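Local atomic coordinates of histidine kinase (Methanosarcina mazei, PDB entry 3LIB), a protein that probably acts as a membrane-bound sensory histidine kinase, passing phosphate from ATP to histidine, with the present chain forming its extracellular double-Cache (PDC-fold) sensor domain. Residues Leu71-Ala77 and Ile165-Ser171; Ala57-Glu62 and Phe102-Trp106. All coordinates share one frame; numbering follows the deposited sequence.

How the interactions relate
From the N terminus, the chain passes through helix 54-66, which supplies Ala57-Glu62, and then enters strand 73-78, which supplies Leu71-Ala77. Interaction 2 closes first, when Phe102-Trp106 returns to the helix after 39 intervening residues. Interaction 1 closes later, as Ile165-Ser171 pairs with Leu71-Ala77 across 87 residues. The two loops therefore cross, since their segments alternate along the chain. Strand 73-78 lies between strands 104-107 and 161-171 in one sheet, and helix 54-66 packs against that sheet. The contacts touch at the middle strand, where Thr74 O probably accepts a hydrogen bond from Trp106 N, and Tyr105 OH reaches past that strand to Asp169 OD1 in a weak hydrogen bond.

Interaction 1: residues Leu71-Ala77 and Ile165-Ser171; sequences LLGTYVA and IGGVDVS
Tyr75 and Ala77 form antiparallel hydrogen-bonded pairs with Gly167 and Ile165, and the strand axes approach to 4.7 Å with their directions 157° apart. This pairing is part of the central antiparallel sheet of a PDC (Cache) module, the membrane-distal one of the sensor domain. Gly167 N donates to Tyr75 O at 3.0 Å, and Ala77 N donates to Ile165 O at 2.9 Å; each pair is completed by a bond in the reverse direction. Val76 with Gly166, between them, and Thr74 with Val168, beyond Tyr75, are non-hydrogen-bonded pairs.

Tyr75 dominates the side chains. Its CG sits between the backbone N and the carbonyl carbon (chi1 47°), which swings the ring across the neighbouring strand and over Gly167. The glycine lies against one ring face in a CH-pi contact, its CA 3.7 Å from the Tyr75 ring centroid, and the ring fills the position that a CB on this residue would take. At the ring edge, Tyr75 CE1 meets Ile165 CD1 at 4.4 Å, while Ile165 CG1 packs on Ala77 CB. Ser151 and Val153 of strand 147-158 also touch the tyrosine, and Tyr126, Tyr127 and Pro130 of helix 125-133 lie against Ile165.

On the opposite sheet face, carrying Thr74, Val76 and Val168, Leu61 and Leu65 of helix 54-66 pack on Thr74, and Leu61 also on Val76. Towards the end of the pairing, Leu71 CD2 reaches Val168 CG2 at 4.0 Å.

Asp169 shares the tyrosine's face, and Ser151 OG adds a weak bond to its OD2. The two side chains, Tyr75 and Asp169, cross at about a right angle, ring and carboxylate planes 55° apart, and Tyr75 OH donates to the syn side of Asp169 OD2 at 2.7 Å.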
loop_
_atom_site.group_PDB
_atom_site.type_symbol
_atom_site.label_atom_id
_atom_site.label_comp_id
_atom_site.label_asym_id
_atom_site.label_seq_id
_atom_site.Cartn_x
_atom_site.Cartn_y
_atom_site.Cartn_z
ATOM N N LEU A 71 -5.228 0.954 10.772
ATOM C CA LEU A 71 -4.312 -0.134 10.464
ATOM C C LEU A 71 -4.941 -1.523 10.439
ATOM O O LEU A 71 -5.334 -2.052 11.471
ATOM C CB LEU A 71 -3.173 -0.143 11.484
ATOM C CG LEU A 71 -2.146 0.985 11.437
ATOM C CD1 LEU A 71 -1.009 0.641 12.357
ATOM C CD2 LEU A 71 -1.639 1.193 10.021
ATOM N N LEU A 72 -4.995 -2.148 9.277
ATOM C CA LEU A 72 -5.392 -3.557 9.200
ATOM C C LEU A 72 -4.730 -4.493 10.256
ATOM O O LEU A 72 -5.363 -5.401 10.752
ATOM C CB LEU A 72 -5.100 -4.079 7.801
ATOM C CG LEU A 72 -6.062 -5.124 7.299
ATOM C CD1 LEU A 72 -5.316 -6.154 6.486
ATOM C CD2 LEU A 72 -6.678 -5.773 8.464
ATOM N N GLY A 73 -3.458 -4.287 10.589
ATOM C CA GLY A 73 -2.756 -5.141 11.563
ATOM C C GLY A 73 -1.303 -4.759 11.835
ATOM O O GLY A 73 -0.717 -3.946 11.117
ATOM N N THR A 74 -0.717 -5.303 12.889
ATOM C CA THR A 74 0.680 -5.039 13.157
ATOM C C THR A 74 1.324 -6.395 13.344
ATOM O O THR A 74 0.626 -7.361 13.666
ATOM C CB THR A 74 0.886 -4.253 14.437
ATOM O OG1 THR A 74 0.547 -5.092 15.536
ATOM C CG2 THR A 74 0.043 -2.976 14.469
ATOM N N TYR A 75 2.638 -6.497 13.141
ATOM C CA TYR A 75 3.289 -7.811 13.223
ATOM C C TYR A 75 4.783 -7.723 13.323
ATOM O O TYR A 75 5.398 -6.767 12.858
ATOM C CB TYR A 75 2.973 -8.663 11.994
ATOM C CG TYR A 75 3.143 -7.908 10.690
ATOM C CD1 TYR A 75 4.202 -8.173 9.826
ATOM C CD2 TYR A 75 2.228 -6.922 10.328
ATOM C CE1 TYR A 75 4.340 -7.470 8.625
ATOM C CE2 TYR A 75 2.359 -6.221 9.157
ATOM C CZ TYR A 75 3.409 -6.487 8.311
ATOM O OH TYR A 75 3.488 -5.746 7.155
ATOM N N VAL A 76 5.357 -8.764 13.899
ATOM C CA VAL A 76 6.783 -8.963 13.893
ATOM C C VAL A 76 7.065 -10.389 13.360
ATOM O O VAL A 76 6.272 -11.317 13.585
ATOM C CB VAL A 76 7.288 -8.777 15.299
ATOM C CG1 VAL A 76 8.350 -9.774 15.605
ATOM C CG2 VAL A 76 7.752 -7.376 15.463
ATOM N N ALA A 77 8.150 -10.589 12.621
ATOM C CA ALA A 77 8.456 -11.968 12.228
ATOM C C ALA A 77 9.960 -12.298 12.144
ATOM O O ALA A 77 10.714 -11.681 11.383
ATOM C CB ALA A 77 7.737 -12.337 10.975
ATOM N N ILE A 165 11.654 -9.064 10.491
ATOM C CA ILE A 165 10.853 -7.870 10.111
ATOM C C ILE A 165 9.880 -7.328 11.172
ATOM O O ILE A 165 9.453 -8.026 12.092
ATOM C CB ILE A 165 10.042 -8.085 8.790
ATOM C CG1 ILE A 165 8.904 -9.080 9.005
ATOM C CG2 ILE A 165 10.947 -8.527 7.659
ATOM C CD1 ILE A 165 8.138 -9.461 7.745
ATOM N N GLY A 166 9.543 -6.059 11.008
ATOM C CA GLY A 166 8.483 -5.413 11.753
ATOM C C GLY A 166 7.623 -4.696 10.729
ATOM O O GLY A 166 8.130 -4.088 9.801
ATOM N N GLY A 167 6.314 -4.779 10.875
ATOM C CA GLY A 167 5.439 -4.243 9.855
ATOM C C GLY A 167 4.066 -3.820 10.331
ATOM O O GLY A 167 3.735 -3.889 11.520
ATOM N N VAL A 168 3.275 -3.361 9.375
ATOM C CA VAL A 168 1.922 -2.973 9.628
ATOM C C VAL A 168 1.277 -3.032 8.266
ATOM O O VAL A 168 1.953 -2.890 7.249
ATOM C CB VAL A 168 1.805 -1.543 10.188
ATOM C CG1 VAL A 168 2.898 -1.260 11.226
ATOM C CG2 VAL A 168 1.824 -0.519 9.042
ATOM N N ASP A 169 -0.034 -3.249 8.261
ATOM C CA ASP A 169 -0.787 -3.469 7.044
ATOM C C ASP A 169 -1.875 -2.424 6.823
ATOM O O ASP A 169 -2.376 -1.807 7.758
ATOM C CB ASP A 169 -1.371 -4.865 7.083
ATOM C CG ASP A 169 -0.311 -5.911 6.916
ATOM O OD1 ASP A 169 -0.605 -7.127 6.984
ATOM O OD2 ASP A 169 0.849 -5.502 6.703
ATOM N N VAL A 170 -2.202 -2.201 5.566
ATOM C CA VAL A 170 -3.400 -1.485 5.231
ATOM C C VAL A 170 -4.170 -2.269 4.161
ATOM O O VAL A 170 -3.569 -2.940 3.320
ATOM C CB VAL A 170 -3.087 -0.099 4.739
ATOM C CG1 VAL A 170 -4.296 0.472 4.064
ATOM C CG2 VAL A 170 -2.645 0.769 5.893
ATOM N N SER A 171 -5.499 -2.219 4.223
ATOM C CA SER A 171 -6.336 -2.871 3.226
ATOM C C SER A 171 -6.596 -1.945 2.048
ATOM O O SER A 171 -6.556 -0.702 2.153
ATOM C CB SER A 171 -7.669 -3.251 3.833
ATOM O OG SER A 171 -8.240 -2.102 4.433
#

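Interaction 2: residues Ala57-Glu62 and Phe102-Trp106; sequences ALLILE and FVPYW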
loop_
_atom_site.group_PDB
_atom_site.type_symbol
_atom_site.label_atom_id
_atom_site.label_comp_id
_atom_site.label_asym_id
_atom_site.label_seq_id
_atom_site.Cartn_x
_atom_site.Cartn_y
_atom_site.Cartn_z
ATOM N N ALA A 57 6.280 -8.104 23.622
ATOM C CA ALA A 57 6.123 -7.900 22.201
ATOM C C ALA A 57 4.626 -7.844 21.864
ATOM O O ALA A 57 4.086 -6.790 21.494
ATOM C CB ALA A 57 6.772 -9.040 21.462
ATOM N N LEU A 58 3.954 -8.987 22.001
ATOM C CA LEU A 58 2.548 -9.078 21.652
ATOM C C LEU A 58 1.809 -7.859 22.152
ATOM O O LEU A 58 0.960 -7.306 21.467
ATOM C CB LEU A 58 1.946 -10.353 22.217
ATOM C CG LEU A 58 2.359 -11.582 21.401
ATOM C CD1 LEU A 58 2.234 -12.856 22.233
ATOM C CD2 LEU A 58 1.571 -11.710 20.079
ATOM N N LEU A 59 2.156 -7.418 23.345
ATOM C CA LEU A 59 1.459 -6.298 23.929
ATOM C C LEU A 59 1.688 -5.124 23.006
ATOM O O LEU A 59 0.747 -4.538 22.457
ATOM C CB LEU A 59 2.012 -5.993 25.323
ATOM C CG LEU A 59 1.095 -5.816 26.539
ATOM C CD1 LEU A 59 1.873 -5.082 27.630
ATOM C CD2 LEU A 59 -0.167 -5.070 26.186
ATOM N N ILE A 60 2.953 -4.787 22.819
ATOM C CA ILE A 60 3.302 -3.719 21.902
ATOM C C ILE A 60 2.484 -3.805 20.613
ATOM O O ILE A 60 1.843 -2.832 20.200
ATOM C CB ILE A 60 4.788 -3.772 21.562
ATOM C CG1 ILE A 60 5.613 -3.635 22.840
ATOM C CG2 ILE A 60 5.137 -2.686 20.570
ATOM C CD1 ILE A 60 7.075 -3.893 22.624
ATOM N N LEU A 61 2.503 -4.977 19.979
ATOM C CA LEU A 61 1.813 -5.113 18.714
ATOM C C LEU A 61 0.354 -4.777 18.901
ATOM O O LEU A 61 -0.101 -3.713 18.456
ATOM C CB LEU A 61 2.014 -6.488 18.120
ATOM C CG LEU A 61 3.478 -6.634 17.697
ATOM C CD1 LEU A 61 3.735 -7.973 16.982
ATOM C CD2 LEU A 61 3.864 -5.447 16.814
ATOM N N GLU A 62 -0.359 -5.672 19.586
ATOM C CA GLU A 62 -1.758 -5.461 20.024
ATOM C C GLU A 62 -2.149 -4.004 20.308
ATOM O O GLU A 62 -3.140 -3.491 19.801
ATOM C CB GLU A 62 -1.991 -6.274 21.288
ATOM C CG GLU A 62 -3.414 -6.790 21.477
ATOM C CD GLU A 62 -3.693 -7.183 22.929
ATOM O OE1 GLU A 62 -2.775 -7.699 23.612
ATOM O OE2 GLU A 62 -4.832 -6.961 23.385
ATOM N N PHE A 102 8.867 -16.858 16.193
ATOM C CA PHE A 102 8.115 -15.706 16.665
ATOM C C PHE A 102 7.554 -14.891 15.504
ATOM O O PHE A 102 8.260 -14.068 14.924
ATOM C CB PHE A 102 8.981 -14.802 17.537
ATOM C CG PHE A 102 8.179 -13.783 18.306
ATOM C CD1 PHE A 102 6.868 -14.069 18.687
ATOM C CD2 PHE A 102 8.716 -12.553 18.644
ATOM C CE1 PHE A 102 6.110 -13.146 19.392
ATOM C CE2 PHE A 102 7.957 -11.617 19.350
ATOM C CZ PHE A 102 6.656 -11.917 19.730
ATOM N N VAL A 103 6.282 -15.103 15.174
ATOM C CA VAL A 103 5.722 -14.533 13.943
ATOM C C VAL A 103 4.290 -14.020 14.141
ATOM O O VAL A 103 3.395 -14.321 13.371
ATOM C CB VAL A 103 5.818 -15.552 12.769
ATOM C CG1 VAL A 103 7.239 -16.006 12.611
ATOM C CG2 VAL A 103 4.945 -16.744 13.021
ATOM N N PRO A 104 4.088 -13.208 15.174
ATOM C CA PRO A 104 2.754 -12.864 15.649
ATOM C C PRO A 104 2.092 -11.756 14.866
ATOM O O PRO A 104 2.601 -10.647 14.829
ATOM C CB PRO A 104 3.024 -12.378 17.059
ATOM C CG PRO A 104 4.395 -11.803 16.973
ATOM C CD PRO A 104 5.153 -12.625 16.003
ATOM N N TYR A 105 0.932 -12.037 14.291
ATOM C CA TYR A 105 0.215 -11.067 13.465
ATOM C C TYR A 105 -1.039 -10.535 14.136
ATOM O O TYR A 105 -2.047 -11.211 14.140
ATOM C CB TYR A 105 -0.203 -11.769 12.185
ATOM C CG TYR A 105 -0.884 -10.869 11.198
ATOM C CD1 TYR A 105 -1.894 -11.354 10.356
ATOM C CD2 TYR A 105 -0.534 -9.538 11.105
ATOM C CE1 TYR A 105 -2.517 -10.528 9.445
ATOM C CE2 TYR A 105 -1.142 -8.720 10.199
ATOM C CZ TYR A 105 -2.127 -9.215 9.373
ATOM O OH TYR A 105 -2.712 -8.373 8.473
ATOM N N TRP A 106 -1.008 -9.336 14.692
ATOM C CA TRP A 106 -2.195 -8.810 15.381
ATOM C C TRP A 106 -3.136 -8.051 14.443
ATOM O O TRP A 106 -2.811 -6.941 14.050
ATOM C CB TRP A 106 -1.766 -7.854 16.478
ATOM C CG TRP A 106 -1.793 -8.414 17.863
ATOM C CD1 TRP A 106 -0.720 -8.714 18.646
ATOM C CD2 TRP A 106 -2.955 -8.693 18.650
ATOM N NE1 TRP A 106 -1.141 -9.173 19.860
ATOM C CE2 TRP A 106 -2.509 -9.176 19.886
ATOM C CE3 TRP A 106 -4.333 -8.583 18.422
ATOM C CZ2 TRP A 106 -3.380 -9.553 20.889
ATOM C CZ3 TRP A 106 -5.196 -8.960 19.414
ATOM C CH2 TRP A 106 -4.720 -9.441 20.634
#
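Trp106 lies against the last turn of Ala57-Glu62, with strand 104-106 running at 28° to the helix segment and 8.6 Å from its axis. Trp106 CB lies 4.0 Å from Glu62 N, the atom that CG also faces, and CD1 packs on Leu61 CB at 3.6 Å. At the next ring position, Trp106 NE1 stands 3.2 Å from Leu58 O, a carbonyl that already accepts the helical bond from Glu62 N. Leu58 CD2 also approaches NE1, its side chain meeting the indole at about a right angle. Farther out, the six-membered ring, from CE2 to the CH2 tip, has the aliphatic part of Glu62 over one face; the model places them too close for the exact spacing to be trusted. The Glu62 carboxylate continues above the CZ2-CH2 rim, its plane 17° from that of the ring.

With an alanine at Trp106, Leu58 CD2 and Leu61 CB would probably lose the indole they pack on, opening a gap between helix and strand.

Pro104 continues the surface, with its CB 3.4 Å from Leu58 CD2 and its CG 3.9 Å from Leu61 CD1. At the other end, Ala57 CB meets the edge of the Phe102 ring at CZ, in the ring plane. Alternate residues, Phe102 in the loop and Pro104 and Trp106 on the strand, thus seat the helix on the sheet, the alpha/beta layering of the PDC fold.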